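Local atomic coordinates of WbbM protein (Klebsiella pneumoniae, PDB entry 6U4B), a protein that probably acts as a bifunctional glycosyltransferase that polymerises an O-antigen, working as a trimer whose glycosyltransferase family 8 part carries a magnesium ion. Residues I31-H36 with A40-A45; V123-I128 with K134-N139; A318-I323 with T348-L353; V410-L415 with F579-A584. One frame throughout, in Å; residues are numbered along the deposited sequence.

Contact 1: residues I31-H36 with A40-A45; sequences IYTSHH and AFLNAA
H35 and F41 both carry their rings beside the backbone N and anti to the carbonyl carbon (chi1 -53° and -63°), and these rotations bring the imidazole and the phenyl ring together between the end of a strand and the loop that follows it. The result is a T-shaped stack. One edge of F41 points at the face of H35, with ring centroids 4.8 Å apart and planes at 75°. F41 CE2 stands 3.6 Å above the imidazole plane, over its centre, while F41 CD2 comes within 3.5 Å of H35 CE1. The loop backbone reaches the same histidine from another direction, for A40 O lies at the ring edge, 3.4 Å from H35 CE1.

Both imidazole nitrogens have hydroxyl partners, which helps explain why the ring holds one rotation and offers a steady face to F41. H35 NE2 shares a hydrogen bond of 3.0 Å with T33 OG1, two residues back on the same side of the strand, and ND1 pairs with the hydroxyl of S39. T33 OG1 also binds a water at 2.8 Å; that water accepts the backbone N-H of L42 at 3.1 Å and so ties the loop to the strand through a polar bridge. F41 and H35 both pack on P49 as well.

This is how the chain leaves strand 29-35, which lies between strands 47-51 and 97-102 in the mixed sheet of the DUF4422 region, and crosses over to its parallel neighbour 47-51 through a loop without a helix.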
loop_
_atom_site.group_PDB
_atom_site.type_symbol
_atom_site.label_atom_id
_atom_site.label_comp_id
_atom_site.label_asym_id
_atom_site.label_seq_id
_atom_site.Cartn_x
_atom_site.Cartn_y
_atom_site.Cartn_z
ATOM N N ILE A 31 48.913 9.432 -10.941
ATOM C CA ILE A 31 49.098 8.512 -9.825
ATOM C C ILE A 31 47.799 8.457 -9.037
ATOM O O ILE A 31 47.194 9.498 -8.754
ATOM C CB ILE A 31 50.269 8.939 -8.925
ATOM C CG1 ILE A 31 51.546 9.099 -9.753
ATOM C CG2 ILE A 31 50.483 7.926 -7.811
ATOM C CD1 ILE A 31 52.692 9.715 -8.988
ATOM N N TYR A 32 47.374 7.249 -8.678
ATOM C CA TYR A 32 46.094 7.026 -8.022
ATOM C C TYR A 32 46.308 6.593 -6.578
ATOM O O TYR A 32 47.178 5.768 -6.289
ATOM C CB TYR A 32 45.278 5.972 -8.778
ATOM C CG TYR A 32 45.000 6.356 -10.213
ATOM C CD1 TYR A 32 43.805 6.969 -10.569
ATOM C CD2 TYR A 32 45.941 6.121 -11.208
ATOM C CE1 TYR A 32 43.553 7.329 -11.879
ATOM C CE2 TYR A 32 45.700 6.479 -12.518
ATOM C CZ TYR A 32 44.505 7.081 -12.849
ATOM O OH TYR A 32 44.263 7.439 -14.155
ATOM N N THR A 33 45.513 7.158 -5.674
ATOM C CA THR A 33 45.541 6.793 -4.265
ATOM C C THR A 33 44.262 6.048 -3.902
ATOM O O THR A 33 43.171 6.405 -4.363
ATOM C CB THR A 33 45.704 8.026 -3.369
ATOM O OG1 THR A 33 44.733 9.019 -3.727
ATOM C CG2 THR A 33 47.101 8.610 -3.518
ATOM N N SER A 34 44.399 5.016 -3.075
ATOM C CA SER A 34 43.292 4.135 -2.723
ATOM C C SER A 34 42.743 4.509 -1.352
ATOM O O SER A 34 43.474 4.480 -0.356
ATOM C CB SER A 34 43.737 2.674 -2.738
ATOM O OG SER A 34 43.960 2.234 -4.065
ATOM N N HIS A 35 41.457 4.839 -1.304
ATOM C CA HIS A 35 40.775 5.193 -0.071
ATOM C C HIS A 35 39.584 4.266 0.140
ATOM O O HIS A 35 38.932 3.840 -0.817
ATOM C CB HIS A 35 40.296 6.650 -0.096
ATOM C CG HIS A 35 41.369 7.642 -0.427
ATOM N ND1 HIS A 35 41.891 8.513 0.506
ATOM C CD2 HIS A 35 42.006 7.912 -1.592
ATOM C CE1 HIS A 35 42.807 9.273 -0.068
ATOM N NE2 HIS A 35 42.896 8.929 -1.341
ATOM N N HIS A 36 39.309 3.955 1.406
ATOM C CA HIS A 36 38.156 3.150 1.783
ATOM C C HIS A 36 37.269 3.843 2.808
ATOM O O HIS A 36 36.223 3.295 3.176
ATOM C CB HIS A 36 38.608 1.786 2.325
ATOM C CG HIS A 36 39.257 1.854 3.672
ATOM N ND1 HIS A 36 40.565 2.252 3.852
ATOM C CD2 HIS A 36 38.777 1.571 4.906
ATOM C CE1 HIS A 36 40.861 2.213 5.139
ATOM N NE2 HIS A 36 39.793 1.803 5.801
ATOM N N ALA A 40 42.148 12.212 4.040
ATOM C CA ALA A 40 42.682 13.403 3.390
ATOM C C ALA A 40 43.176 13.104 1.980
ATOM O O ALA A 40 43.761 12.049 1.713
ATOM C CB ALA A 40 43.818 13.992 4.226
ATOM N N PHE A 41 42.946 14.054 1.078
ATOM C CA PHE A 41 43.358 13.948 -0.314
ATOM C C PHE A 41 44.573 14.827 -0.571
ATOM O O PHE A 41 44.676 15.937 -0.039
ATOM C CB PHE A 41 42.223 14.363 -1.251
ATOM C CG PHE A 41 41.004 13.490 -1.160
ATOM C CD1 PHE A 41 39.738 14.051 -1.110
ATOM C CD2 PHE A 41 41.124 12.109 -1.135
ATOM C CE1 PHE A 41 38.611 13.247 -1.030
ATOM C CE2 PHE A 41 40.000 11.302 -1.056
ATOM C CZ PHE A 41 38.742 11.872 -1.004
ATOM N N LEU A 42 45.491 14.326 -1.391
ATOM C CA LEU A 42 46.636 15.124 -1.800
ATOM C C LEU A 42 46.197 16.220 -2.764
ATOM O O LEU A 42 45.301 16.032 -3.590
ATOM C CB LEU A 42 47.699 14.237 -2.449
ATOM C CG LEU A 42 48.379 13.261 -1.490
ATOM C CD1 LEU A 42 49.302 12.310 -2.239
ATOM C CD2 LEU A 42 49.141 14.025 -0.419
ATOM N N ASN A 43 46.850 17.377 -2.658
ATOM C CA ASN A 43 46.398 18.555 -3.386
ATOM C C ASN A 43 46.825 18.570 -4.846
ATOM O O ASN A 43 46.193 19.265 -5.649
ATOM C CB ASN A 43 46.904 19.827 -2.702
ATOM C CG ASN A 43 46.220 20.085 -1.380
ATOM O OD1 ASN A 43 45.034 19.796 -1.216
ATOM N ND2 ASN A 43 46.964 20.629 -0.426
ATOM N N ALA A 44 47.872 17.838 -5.212
ATOM C CA ALA A 44 48.370 17.909 -6.577
ATOM C C ALA A 44 47.355 17.320 -7.548
ATOM O O ALA A 44 46.752 16.274 -7.289
ATOM C CB ALA A 44 49.710 17.185 -6.698
ATOM N N ALA A 45 47.164 18.013 -8.674
ATOM C CA ALA A 45 46.165 17.604 -9.653
ATOM C C ALA A 45 46.506 16.279 -10.320
ATOM O O ALA A 45 45.611 15.624 -10.863
ATOM C CB ALA A 45 45.999 18.691 -10.716
HETATM O O HOH W 1 44.927 11.469 -2.412
#

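Contact 2: residues V123-I128 with K134-N139; sequences VNHPCI and KIFGLN
V123 CG1 meets the far end of the F136 ring at 3.5 Å from CZ, the closest approach between residues 123-128, which leave strand 122-125, and residues 134-139, where helix 130-135 ends. The same ring brings its CE2 to 4.1 Å from H125 CB, which sits at the ring edge, near its plane. Beside it I135 CD1 touches H125 CD2 at 3.7 Å, the isoleucine and histidine side chains coming from opposite directions. I135 also stays close to its own neighbour: with CG1 turned between the backbone N and the carbonyl carbon (chi1 67°), that atom rests over the centre of the F136 ring, 3.6 Å above its plane.

A Schellman motif closes helix 130-135 at this point. G137, with positive phi, is its C-prime residue, L138 N reaches back to E133 O, and G137 N makes a weak bond to K134 O; the chain thus turns away just after F136.

On the strand side, H125 ND1 donates to C127 O at 3.1 Å, the acceptor lying near the imidazole plane, which fixes the ring. Further out, Y132 meets both the H125 and F136 rings, and F115 packs edge-to-face on F136. Backbone bonds join V123 and H125 to the parallel strand 277-285.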
loop_
_atom_site.group_PDB
_atom_site.type_symbol
_atom_site.label_atom_id
_atom_site.label_comp_id
_atom_site.label_asym_id
_atom_site.label_seq_id
_atom_site.Cartn_x
_atom_site.Cartn_y
_atom_site.Cartn_z
ATOM N N VAL A 123 59.416 6.973 6.430
ATOM C CA VAL A 123 59.601 8.336 6.914
ATOM C C VAL A 123 58.260 8.830 7.437
ATOM O O VAL A 123 57.286 8.929 6.682
ATOM C CB VAL A 123 60.145 9.256 5.811
ATOM C CG1 VAL A 123 60.447 10.634 6.376
ATOM C CG2 VAL A 123 61.390 8.649 5.189
ATOM N N ASN A 124 58.207 9.132 8.730
ATOM C CA ASN A 124 56.962 9.521 9.375
ATOM C C ASN A 124 56.767 11.030 9.303
ATOM O O ASN A 124 57.730 11.799 9.379
ATOM C CB ASN A 124 56.949 9.052 10.831
ATOM C CG ASN A 124 57.051 7.541 10.956
ATOM O OD1 ASN A 124 58.144 6.975 10.894
ATOM N ND2 ASN A 124 55.910 6.881 11.131
ATOM N N HIS A 125 55.509 11.446 9.147
ATOM C CA HIS A 125 55.110 12.840 9.167
ATOM C C HIS A 125 53.755 12.881 9.858
ATOM O O HIS A 125 52.917 11.999 9.620
ATOM C CB HIS A 125 55.017 13.438 7.757
ATOM C CG HIS A 125 55.100 14.933 7.727
ATOM N ND1 HIS A 125 53.990 15.744 7.827
ATOM C CD2 HIS A 125 56.162 15.765 7.599
ATOM C CE1 HIS A 125 54.364 17.011 7.766
ATOM N NE2 HIS A 125 55.677 17.051 7.628
ATOM N N PRO A 126 53.522 13.871 10.730
ATOM C CA PRO A 126 52.295 13.880 11.544
ATOM C C PRO A 126 51.008 13.768 10.737
ATOM O O PRO A 126 50.266 12.794 10.893
ATOM C CB PRO A 126 52.374 15.224 12.287
ATOM C CG PRO A 126 53.475 16.004 11.612
ATOM C CD PRO A 126 54.419 14.984 11.075
ATOM N N CYS A 127 50.727 14.744 9.876
ATOM C CA CYS A 127 49.519 14.720 9.064
ATOM C C CYS A 127 49.837 15.246 7.671
ATOM O O CYS A 127 50.920 15.774 7.412
ATOM C CB CYS A 127 48.384 15.530 9.708
ATOM S SG CYS A 127 48.756 17.274 9.986
ATOM N N ILE A 128 48.872 15.088 6.767
ATOM C CA ILE A 128 49.017 15.555 5.391
ATOM C C ILE A 128 48.745 17.055 5.364
ATOM O O ILE A 128 47.594 17.490 5.454
ATOM C CB ILE A 128 48.080 14.807 4.438
ATOM C CG1 ILE A 128 48.448 13.324 4.378
ATOM C CG2 ILE A 128 48.129 15.432 3.050
ATOM C CD1 ILE A 128 47.537 12.500 3.486
ATOM N N LYS A 134 55.448 19.369 0.224
ATOM C CA LYS A 134 56.635 20.076 -0.241
ATOM C C LYS A 134 57.903 19.259 -0.015
ATOM O O LYS A 134 58.714 19.097 -0.932
ATOM C CB LYS A 134 56.745 21.434 0.457
ATOM C CG LYS A 134 57.927 22.281 -0.003
ATOM C CD LYS A 134 57.690 22.869 -1.387
ATOM C CE LYS A 134 58.861 23.739 -1.837
ATOM N NZ LYS A 134 60.083 22.942 -2.156
ATOM N N ILE A 135 58.096 18.741 1.202
ATOM C CA ILE A 135 59.362 18.084 1.518
ATOM C C ILE A 135 59.477 16.743 0.802
ATOM O O ILE A 135 60.584 16.307 0.463
ATOM C CB ILE A 135 59.530 17.923 3.041
ATOM C CG1 ILE A 135 58.507 16.933 3.607
ATOM C CG2 ILE A 135 59.408 19.273 3.735
ATOM C CD1 ILE A 135 58.723 16.617 5.069
ATOM N N PHE A 136 58.355 16.074 0.550
ATOM C CA PHE A 136 58.357 14.779 -0.109
ATOM C C PHE A 136 58.044 14.885 -1.594
ATOM O O PHE A 136 57.818 13.861 -2.246
ATOM C CB PHE A 136 57.376 13.841 0.597
ATOM C CG PHE A 136 57.766 13.539 2.014
ATOM C CD1 PHE A 136 59.076 13.208 2.325
ATOM C CD2 PHE A 136 56.842 13.622 3.041
ATOM C CE1 PHE A 136 59.453 12.940 3.628
ATOM C CE2 PHE A 136 57.211 13.356 4.349
ATOM C CZ PHE A 136 58.519 13.015 4.642
ATOM N N GLY A 137 58.037 16.098 -2.137
ATOM C CA GLY A 137 57.940 16.293 -3.574
ATOM C C GLY A 137 56.668 15.767 -4.200
ATOM O O GLY A 137 56.702 15.246 -5.321
ATOM N N LEU A 138 55.543 15.895 -3.500
ATOM C CA LEU A 138 54.259 15.400 -3.997
ATOM C C LEU A 138 53.531 16.494 -4.779
ATOM O O LEU A 138 52.445 16.951 -4.424
ATOM C CB LEU A 138 53.417 14.874 -2.840
ATOM C CG LEU A 138 53.963 13.598 -2.197
ATOM C CD1 LEU A 138 53.311 13.357 -0.852
ATOM C CD2 LEU A 138 53.750 12.400 -3.117
ATOM N N ASN A 139 54.171 16.915 -5.868
ATOM C CA ASN A 139 53.608 17.909 -6.770
ATOM C C ASN A 139 54.049 17.574 -8.187
ATOM O O ASN A 139 54.939 16.747 -8.403
ATOM C CB ASN A 139 54.032 19.329 -6.379
ATOM C CG ASN A 139 55.521 19.443 -6.127
ATOM O OD1 ASN A 139 56.316 19.521 -7.063
ATOM N ND2 ASN A 139 55.907 19.451 -4.855
#

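Contact 3: residues A318-I323 with T348-L353; sequences ALINSI and TRLVNL
Helix 313-325 and the C-terminal end of helix 344-352 come closest where the CA atoms of N321 and L353 lie 6.7 Å apart. The apolar part of the contact is made by methyl groups. I320 sends its two branches to different partners: CD1 reaches L350 CD2 at 4.1 Å, and CG2 meets L353 CD1 at 4.2 Å, the side chains crossing in each case at about a right angle. L353 is thus wedged between I320 and N321, since its other methyl, CD2, touches N321 OD1 at 3.9 Å.

N321 has chi1 of -135°, away from the usual staggered positions, and its amide is held from both ends. A water donates to N321 OD1 at 2.7 Å and to L353 O at 2.9 Å, linking the helices where their carbons give way to polar atoms; N321 ND2 binds N582 O.

Both helices serve as beta-alpha-beta crossovers among the parallel strands 302-309, 333-340 and 360-366, as expected of the GT-A fold of family 8 enzymes. I320 packs on I306, and L350 on F308, L362 and F364. Toward the trimer interface, R349 forms a salt bridge with D577 of a second subunit.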
loop_
_atom_site.group_PDB
_atom_site.type_symbol
_atom_site.label_atom_id
_atom_site.label_comp_id
_atom_site.label_asym_id
_atom_site.label_seq_id
_atom_site.Cartn_x
_atom_site.Cartn_y
_atom_site.Cartn_z
ATOM N N ALA A 318 10.772 7.716 7.243
ATOM C CA ALA A 318 9.501 8.420 7.103
ATOM C C ALA A 318 9.705 9.811 6.518
ATOM O O ALA A 318 8.945 10.242 5.641
ATOM C CB ALA A 318 8.799 8.504 8.456
ATOM N N LEU A 319 10.735 10.522 6.985
ATOM C CA LEU A 319 11.029 11.850 6.457
ATOM C C LEU A 319 11.347 11.791 4.969
ATOM O O LEU A 319 10.753 12.520 4.166
ATOM C CB LEU A 319 12.190 12.475 7.231
ATOM C CG LEU A 319 12.756 13.783 6.671
ATOM C CD1 LEU A 319 11.683 14.867 6.595
ATOM C CD2 LEU A 319 13.946 14.249 7.502
ATOM N N ILE A 320 12.290 10.926 4.584
ATOM C CA ILE A 320 12.686 10.827 3.182
ATOM C C ILE A 320 11.500 10.422 2.321
ATOM O O ILE A 320 11.305 10.944 1.215
ATOM C CB ILE A 320 13.867 9.848 3.029
ATOM C CG1 ILE A 320 15.150 10.472 3.588
ATOM C CG2 ILE A 320 14.049 9.441 1.572
ATOM C CD1 ILE A 320 16.308 9.506 3.699
ATOM N N ASN A 321 10.676 9.497 2.817
ATOM C CA ASN A 321 9.474 9.129 2.080
ATOM C C ASN A 321 8.527 10.317 1.948
ATOM O O ASN A 321 7.914 10.513 0.891
ATOM C CB ASN A 321 8.779 7.952 2.758
ATOM C CG ASN A 321 8.341 6.896 1.769
ATOM O OD1 ASN A 321 8.816 6.862 0.635
ATOM N ND2 ASN A 321 7.433 6.024 2.193
ATOM N N SER A 322 8.410 11.135 2.999
ATOM C CA SER A 322 7.561 12.320 2.906
ATOM C C SER A 322 8.119 13.315 1.896
ATOM O O SER A 322 7.354 13.979 1.186
ATOM C CB SER A 322 7.400 12.978 4.281
ATOM O OG SER A 322 8.499 13.823 4.601
ATOM N N ILE A 323 9.446 13.431 1.816
ATOM C CA ILE A 323 10.054 14.317 0.829
ATOM C C ILE A 323 9.739 13.833 -0.580
ATOM O O ILE A 323 9.404 14.628 -1.468
ATOM C CB ILE A 323 11.572 14.423 1.068
ATOM C CG1 ILE A 323 11.855 15.069 2.425
ATOM C CG2 ILE A 323 12.238 15.209 -0.055
ATOM C CD1 ILE A 323 13.320 15.098 2.795
ATOM N N THR A 348 20.505 0.275 3.061
ATOM C CA THR A 348 19.939 -0.312 1.851
ATOM C C THR A 348 18.454 0.011 1.726
ATOM O O THR A 348 17.981 0.415 0.657
ATOM C CB THR A 348 20.161 -1.824 1.851
ATOM O OG1 THR A 348 21.566 -2.104 1.763
ATOM C CG2 THR A 348 19.440 -2.466 0.683
ATOM N N ARG A 349 17.705 -0.159 2.819
ATOM C CA ARG A 349 16.278 0.153 2.806
ATOM C C ARG A 349 16.030 1.615 2.464
ATOM O O ARG A 349 15.075 1.939 1.747
ATOM C CB ARG A 349 15.661 -0.183 4.163
ATOM C CG ARG A 349 15.700 -1.652 4.523
ATOM C CD ARG A 349 15.254 -1.877 5.957
ATOM N NE ARG A 349 14.894 -3.268 6.208
ATOM C CZ ARG A 349 14.426 -3.719 7.367
ATOM N NH1 ARG A 349 14.266 -2.885 8.385
ATOM N NH2 ARG A 349 14.116 -5.001 7.509
ATOM N N LEU A 350 16.877 2.513 2.970
ATOM C CA LEU A 350 16.681 3.939 2.723
ATOM C C LEU A 350 16.893 4.285 1.254
ATOM O O LEU A 350 16.117 5.055 0.675
ATOM C CB LEU A 350 17.620 4.756 3.613
ATOM C CG LEU A 350 17.208 4.773 5.086
ATOM C CD1 LEU A 350 18.373 5.140 5.978
ATOM C CD2 LEU A 350 16.052 5.739 5.287
ATOM N N VAL A 351 17.940 3.734 0.637
ATOM C CA VAL A 351 18.167 3.964 -0.786
ATOM C C VAL A 351 17.022 3.383 -1.605
ATOM O O VAL A 351 16.574 3.985 -2.589
ATOM C CB VAL A 351 19.526 3.381 -1.215
ATOM C CG1 VAL A 351 19.672 3.434 -2.729
ATOM C CG2 VAL A 351 20.663 4.139 -0.544
ATOM N N ASN A 352 16.520 2.210 -1.205
ATOM C CA ASN A 352 15.430 1.567 -1.933
ATOM C C ASN A 352 14.170 2.422 -1.978
ATOM O O ASN A 352 13.306 2.191 -2.831
ATOM C CB ASN A 352 15.112 0.206 -1.312
ATOM C CG ASN A 352 16.205 -0.814 -1.558
ATOM O OD1 ASN A 352 17.053 -0.630 -2.433
ATOM N ND2 ASN A 352 16.188 -1.901 -0.793
ATOM N N LEU A 353 14.042 3.403 -1.080
ATOM C CA LEU A 353 12.934 4.346 -1.161
ATOM C C LEU A 353 13.031 5.243 -2.388
ATOM O O LEU A 353 12.006 5.756 -2.848
ATOM C CB LEU A 353 12.884 5.214 0.099
ATOM C CG LEU A 353 12.687 4.536 1.456
ATOM C CD1 LEU A 353 12.923 5.538 2.581
ATOM C CD2 LEU A 353 11.293 3.929 1.558
HETATM O O HOH W 2 9.448 5.396 -1.552
#

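Contact 4: residues V410-L415 with F579-A584; sequences VVKADL and FIENIA
The F579 ring and the N582 amide, one helical turn apart on helix 576-583, both converge on V410. V410 CG1 approaches the ring obliquely, 4.4 Å from F579 CD1; A318, Y561 and W568 also lie against the ring, the indole inclined to it at about 45°. The amide turns its nitrogen to the valine, so that N582 ND2 lies 4.0 Å from V410 CG1.

V410 lies two residues past D408, the second aspartate of the DxD motif characteristic of many GT-A glycosyltransferases, whose aspartates D406 and D408 hold magnesium together with H560. The helix therefore packs against the short strand that continues directly from the metal-binding residues. With chi1 at -65°, V410 places CG1 beside its own backbone N, and this branch reaches both F579 and N582, with V410 CB equally near the amide nitrogen. Strand 409-411 is paired on its edge with antiparallel strand 558-560, which carries the metal-binding histidine.

Charged groups lie at the outer margin. K412 NZ and E581 OE2 are 4.2 Å apart, too far for a salt bridge, though their opposite charges probably attract. Each has a nearer partner: K412 NZ pairs with D578, and E581 OE1 with R325. A water links K412 NZ and E581 OE1 through weak bonds only.

A second water makes the firmer connection between the backbone of the strand and the helix side chain: it donates to V411 O at 2.8 Å and accepts from N582 ND2 at 3.3 Å.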
loop_
_atom_site.group_PDB
_atom_site.type_symbol
_atom_site.label_atom_id
_atom_site.label_comp_id
_atom_site.label_asym_id
_atom_site.label_seq_id
_atom_site.Cartn_x
_atom_site.Cartn_y
_atom_site.Cartn_z
ATOM N N VAL A 410 8.395 15.139 9.373
ATOM C CA VAL A 410 7.846 14.787 8.070
ATOM C C VAL A 410 7.404 16.080 7.400
ATOM O O VAL A 410 6.910 16.995 8.067
ATOM C CB VAL A 410 6.667 13.787 8.158
ATOM C CG1 VAL A 410 7.122 12.442 8.712
ATOM C CG2 VAL A 410 5.517 14.354 8.981
ATOM N N VAL A 411 7.597 16.166 6.089
ATOM C CA VAL A 411 7.187 17.345 5.339
ATOM C C VAL A 411 5.809 17.099 4.745
ATOM O O VAL A 411 5.417 15.959 4.463
ATOM C CB VAL A 411 8.208 17.719 4.244
ATOM C CG1 VAL A 411 9.593 17.893 4.854
ATOM C CG2 VAL A 411 8.226 16.673 3.146
ATOM N N LYS A 412 5.054 18.184 4.577
ATOM C CA LYS A 412 3.758 18.152 3.910
ATOM C C LYS A 412 3.766 18.977 2.631
ATOM O O LYS A 412 2.696 19.273 2.086
ATOM C CB LYS A 412 2.658 18.656 4.848
ATOM C CG LYS A 412 2.653 17.999 6.220
ATOM C CD LYS A 412 2.035 16.612 6.175
ATOM C CE LYS A 412 0.549 16.687 5.876
ATOM N NZ LYS A 412 -0.107 15.359 6.001
ATOM N N ALA A 413 4.945 19.358 2.140
ATOM C CA ALA A 413 5.049 20.237 0.988
ATOM C C ALA A 413 6.390 20.013 0.308
ATOM O O ALA A 413 7.283 19.347 0.840
ATOM C CB ALA A 413 4.885 21.708 1.391
ATOM N N ASP A 414 6.518 20.579 -0.888
ATOM C CA ASP A 414 7.764 20.511 -1.639
ATOM C C ASP A 414 8.844 21.307 -0.913
ATOM O O ASP A 414 8.697 22.517 -0.708
ATOM C CB ASP A 414 7.538 21.051 -3.052
ATOM C CG ASP A 414 8.793 21.028 -3.906
ATOM O OD1 ASP A 414 9.814 20.444 -3.483
ATOM O OD2 ASP A 414 8.753 21.601 -5.016
ATOM N N LEU A 415 9.926 20.633 -0.515
ATOM C CA LEU A 415 11.037 21.333 0.120
ATOM C C LEU A 415 11.715 22.308 -0.831
ATOM O O LEU A 415 12.449 23.190 -0.380
ATOM C CB LEU A 415 12.064 20.329 0.649
ATOM C CG LEU A 415 11.900 19.824 2.083
ATOM C CD1 LEU A 415 13.017 18.848 2.429
ATOM C CD2 LEU A 415 11.891 20.987 3.057
ATOM N N PHE A 579 2.821 10.697 10.311
ATOM C CA PHE A 579 4.031 9.888 10.360
ATOM C C PHE A 579 3.778 8.487 9.814
ATOM O O PHE A 579 4.546 7.990 8.983
ATOM C CB PHE A 579 4.551 9.822 11.795
ATOM C CG PHE A 579 5.670 8.845 11.987
ATOM C CD1 PHE A 579 6.973 9.198 11.691
ATOM C CD2 PHE A 579 5.418 7.569 12.468
ATOM C CE1 PHE A 579 8.007 8.296 11.864
ATOM C CE2 PHE A 579 6.445 6.664 12.644
ATOM C CZ PHE A 579 7.742 7.027 12.342
ATOM N N ILE A 580 2.705 7.840 10.280
ATOM C CA ILE A 580 2.372 6.491 9.824
ATOM C C ILE A 580 2.191 6.465 8.314
ATOM O O ILE A 580 2.647 5.538 7.635
ATOM C CB ILE A 580 1.111 5.986 10.550
ATOM C CG1 ILE A 580 1.423 5.719 12.021
ATOM C CG2 ILE A 580 0.554 4.740 9.876
ATOM C CD1 ILE A 580 2.517 4.690 12.237
ATOM N N GLU A 581 1.530 7.490 7.771
ATOM C CA GLU A 581 1.315 7.597 6.331
ATOM C C GLU A 581 2.607 7.388 5.546
ATOM O O GLU A 581 2.601 6.772 4.475
ATOM C CB GLU A 581 0.712 8.967 6.015
ATOM C CG GLU A 581 0.477 9.258 4.548
ATOM C CD GLU A 581 0.187 10.731 4.304
ATOM O OE1 GLU A 581 0.840 11.335 3.428
ATOM O OE2 GLU A 581 -0.683 11.289 5.004
ATOM N N ASN A 582 3.726 7.884 6.069
ATOM C CA ASN A 582 4.998 7.809 5.364
ATOM C C ASN A 582 5.823 6.586 5.738
ATOM O O ASN A 582 6.783 6.267 5.027
ATOM C CB ASN A 582 5.811 9.083 5.617
ATOM C CG ASN A 582 5.170 10.306 5.000
ATOM O OD1 ASN A 582 5.105 10.431 3.777
ATOM N ND2 ASN A 582 4.687 11.214 5.841
ATOM N N ILE A 583 5.483 5.897 6.825
ATOM C CA ILE A 583 6.179 4.670 7.189
ATOM C C ILE A 583 5.422 3.423 6.738
ATOM O O ILE A 583 6.011 2.331 6.715
ATOM C CB ILE A 583 6.451 4.616 8.708
ATOM C CG1 ILE A 583 7.788 3.929 8.985
ATOM C CG2 ILE A 583 5.314 3.911 9.444
ATOM C CD1 ILE A 583 8.977 4.677 8.417
ATOM N N ALA A 584 4.145 3.549 6.384
ATOM C CA ALA A 584 3.407 2.424 5.833
ATOM C C ALA A 584 3.974 2.042 4.470
ATOM O O ALA A 584 4.436 2.893 3.704
ATOM C CB ALA A 584 1.920 2.767 5.718
HETATM O O HOH W 3 3.598 13.855 4.212
HETATM O O HOH W 4 0.660 14.704 2.909
#

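The four contacts fall into two spatial groups, far apart in the chain. Contacts 1 and 2 have centres 13 Å apart and touch, with A44 CB 3.6 Å from L138 O and L42 CD2 3.9 Å from I128 CG2; both border the same mixed sheet, away from the annotated sites. Contacts 3 and 4, centred 10 Å apart, meet along helix 313-325, which belongs to contact 3: S322 OG lies 2.9 Å from V411 N, a probable hydrogen bond. Contact 4 lies nearer the D406, D408 and H560 magnesium site, the side chain of F579 being about 8 Å from that of D408; in contact 3 the side chain of I320 is about 12 Å from that of D406. Contacts 2 and 4 are about 50 Å apart between centres.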